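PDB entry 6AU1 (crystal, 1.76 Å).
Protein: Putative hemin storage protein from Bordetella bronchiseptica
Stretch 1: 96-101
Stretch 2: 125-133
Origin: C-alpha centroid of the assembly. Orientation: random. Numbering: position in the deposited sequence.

Stretch 1 96-101: VLTFSV
Stretch 2 (125-133) GSPTRLSPF

Residues 96-101 and 125-133 of this putative hemin storage protein are loop segments of one chain, without regular helix or strand, and they bury 438 Å² between them. The backbones come closest at Thr98 and Arg129, whose CA atoms lie 4.2 Å apart, and run in roughly opposite directions, so that Leu97 lies by Leu130 and Pro132 while Ser100 lies by Thr128. One direct hydrogen bond crosses the contact, from Leu130 N to Leu97 O (2.9 Å, N-H...O angle 165°), short and nearly straight. The same carbonyl receives a weak bond from Phe99 N, 3.0 Å from Leu97 O, within its own stretch.

Leu97 contributes the largest covered area, 103 Å². Its backbone (phi/psi -127/-33°) presents the carbonyl to Leu130, while its CA-to-CB bond points toward the second stretch and its side chain adopts the m,t rotamer (-56°, 180°). Leu97 CB meets Arg129 CB at 3.9 Å, and Leu97 CD2 reaches Pro132 CD at 3.8 Å. A branched aliphatic side chain suits this buried site because it can pack against both the aliphatic base of Arg129 and the proline ring, which has C-gamma endo pucker.

Leu130 is next, with 79 Å² covered. It is extended (-67/149°); its amide serves Leu97, and its CA-to-CB bond points sideways to the first stretch, with the side chain in the m,t rotamer (-69°, 173°). Leu130 CD1 lies 3.6 Å from Phe99 O and 4.1 Å from Phe99 CB, making an apolar contact with the base of the phenylalanine. Phe99 is itself extended (-131/113°), with chi1 at -60° and chi2 at -85°.

Thr98 (-83/92°, chi1 60°, p) has 58 Å² covered and is buried. Its two branches divide the work: the methyl packs on the second stretch, with Thr98 CG2 3.6 Å from Arg129 CG and 3.9 Å from Ser126 CB, and the hydroxyl bonds elsewhere in the structure.

The surface that receives it is a type I turn from Ser126 to Arg129, with Pro127 at -61/-16° and Thr128 at -88/-2°. Arg129 N closes the turn on Ser126 O at 3.2 Å, and Arg129 NE binds that same oxygen at 2.7 Å and 176°. The arginine (-54/120°; chi1 to chi4 -77°, 163°, -61°, 154°) therefore lends its aliphatic portion to the contact while its end leads away. Ser126, with chi1 at 170° (t), joins its OG to Thr128 OG1 by a 2.8 Å hydrogen bond.

Thr128 (chi1 71°, p) points toward the first stretch, its CB 3.5 Å from Ser100 OG. Two waters complete this part of the contact. One donates to both Phe99 O (2.9 Å from the water O) and Thr128 O (2.7 Å from the water O). The other donates to Ser100 OG at 2.8 Å from its O atom and lies 2.7 Å from Thr128 OG1, linking the hydroxyls of Ser100 (chi1 -66°, m) and Thr128, both partly exposed.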

# COMPACT_ATOMS: atom_id res chain seq x y z
N VAL A 96 -0.60 0.17 -7.42
CA VAL A 96 0.44 0.53 -8.36
C VAL A 96 0.16 -0.14 -9.71
O VAL A 96 0.41 0.45 -10.77
CB VAL A 96 1.82 0.11 -7.83
CG1 VAL A 96 2.92 0.52 -8.82
CG2 VAL A 96 2.07 0.73 -6.44
N LEU A 97 -0.32 -1.38 -9.67
CA LEU A 97 -0.45 -2.23 -10.86
C LEU A 97 -1.84 -2.82 -11.08
O LEU A 97 -2.24 -3.03 -12.24
CB LEU A 97 0.54 -3.40 -10.79
CG LEU A 97 2.02 -3.08 -10.61
CD1 LEU A 97 2.77 -4.41 -10.57
CD2 LEU A 97 2.52 -2.18 -11.74
N THR A 98 -2.56 -3.12 -10.01
CA THR A 98 -3.82 -3.87 -10.16
C THR A 98 -5.00 -2.97 -10.53
O THR A 98 -5.67 -2.41 -9.67
CB THR A 98 -4.21 -4.66 -8.88
OG1 THR A 98 -4.38 -3.75 -7.77
CG2 THR A 98 -3.16 -5.71 -8.54
N PHE A 99 -5.22 -2.85 -11.84
CA PHE A 99 -6.40 -2.18 -12.38
C PHE A 99 -6.99 -3.09 -13.43
O PHE A 99 -6.36 -3.33 -14.46
CB PHE A 99 -6.03 -0.82 -12.98
CG PHE A 99 -5.43 0.11 -11.98
CD1 PHE A 99 -6.25 0.90 -11.17
CD2 PHE A 99 -4.05 0.19 -11.83
CE1 PHE A 99 -5.68 1.76 -10.22
CE2 PHE A 99 -3.48 1.05 -10.90
CZ PHE A 99 -4.30 1.84 -10.09
N SER A 100 -8.19 -3.60 -13.17
CA SER A 100 -8.84 -4.52 -14.09
C SER A 100 -9.70 -3.74 -15.08
O SER A 100 -10.92 -3.65 -14.95
CB SER A 100 -9.67 -5.55 -13.32
OG SER A 100 -8.81 -6.40 -12.55
N VAL A 101 -9.02 -3.14 -16.06
CA VAL A 101 -9.65 -2.36 -17.10
C VAL A 101 -10.60 -3.23 -17.93
O VAL A 101 -10.43 -4.45 -18.02
CB VAL A 101 -8.59 -1.71 -18.02
CG1 VAL A 101 -7.71 -0.77 -17.23
CG2 VAL A 101 -7.72 -2.80 -18.69
N GLY A 125 1.06 -12.11 -5.25
CA GLY A 125 0.58 -11.09 -6.17
C GLY A 125 -0.71 -11.46 -6.87
O GLY A 125 -0.96 -12.64 -7.16
N SER A 126 -1.56 -10.47 -7.15
CA SER A 126 -2.79 -10.71 -7.90
C SER A 126 -2.49 -11.01 -9.35
O SER A 126 -1.63 -10.37 -9.95
CB SER A 126 -3.72 -9.49 -7.80
OG SER A 126 -4.82 -9.62 -8.71
N PRO A 127 -3.23 -11.96 -9.95
CA PRO A 127 -3.11 -12.20 -11.40
C PRO A 127 -3.49 -10.98 -12.23
O PRO A 127 -3.15 -10.94 -13.42
CB PRO A 127 -4.10 -13.34 -11.66
CG PRO A 127 -4.34 -13.97 -10.34
CD PRO A 127 -4.17 -12.89 -9.31
N THR A 128 -4.18 -10.00 -11.63
CA THR A 128 -4.62 -8.82 -12.35
C THR A 128 -3.60 -7.68 -12.39
O THR A 128 -3.89 -6.63 -12.99
CB THR A 128 -5.93 -8.25 -11.75
OG1 THR A 128 -5.64 -7.66 -10.47
CG2 THR A 128 -6.99 -9.35 -11.59
N ARG A 129 -2.44 -7.85 -11.75
CA ARG A 129 -1.39 -6.83 -11.86
C ARG A 129 -1.08 -6.54 -13.33
O ARG A 129 -0.67 -7.44 -14.07
CB ARG A 129 -0.09 -7.27 -11.16
CG ARG A 129 -0.09 -7.18 -9.63
CD ARG A 129 1.08 -8.03 -9.07
NE ARG A 129 0.89 -9.43 -9.48
CZ ARG A 129 1.86 -10.32 -9.63
NH1 ARG A 129 3.13 -9.99 -9.40
NH2 ARG A 129 1.56 -11.56 -10.02
N LEU A 130 -1.27 -5.29 -13.75
CA LEU A 130 -0.83 -4.90 -15.08
C LEU A 130 0.70 -4.94 -15.12
O LEU A 130 1.36 -4.70 -14.10
CB LEU A 130 -1.34 -3.50 -15.44
CG LEU A 130 -2.86 -3.41 -15.66
CD1 LEU A 130 -3.28 -1.96 -15.84
CD2 LEU A 130 -3.23 -4.24 -16.89
N SER A 131 1.26 -5.24 -16.28
CA SER A 131 2.71 -5.22 -16.45
C SER A 131 3.26 -3.81 -16.63
O SER A 131 2.96 -3.15 -17.63
CB SER A 131 3.13 -6.06 -17.65
OG SER A 131 4.54 -5.98 -17.82
N PRO A 132 4.07 -3.33 -15.68
CA PRO A 132 4.62 -1.98 -15.84
C PRO A 132 5.70 -1.93 -16.92
O PRO A 132 6.20 -0.85 -17.23
CB PRO A 132 5.20 -1.66 -14.46
CG PRO A 132 5.61 -3.01 -13.94
CD PRO A 132 4.57 -3.98 -14.45
N PHE A 133 6.04 -3.08 -17.50
CA PHE A 133 6.97 -3.14 -18.63
C PHE A 133 6.27 -2.92 -19.98
O PHE A 133 6.94 -2.67 -20.99
CB PHE A 133 7.71 -4.49 -18.64
CG PHE A 133 8.51 -4.74 -17.39
CD1 PHE A 133 9.80 -4.24 -17.27
CD2 PHE A 133 7.97 -5.46 -16.34
CE1 PHE A 133 10.54 -4.46 -16.12
CE2 PHE A 133 8.70 -5.68 -15.18
CZ PHE A 133 9.99 -5.18 -15.07
O HOH W 1 -5.55 -6.07 -15.08
O HOH W 2 -7.10 -5.40 -10.59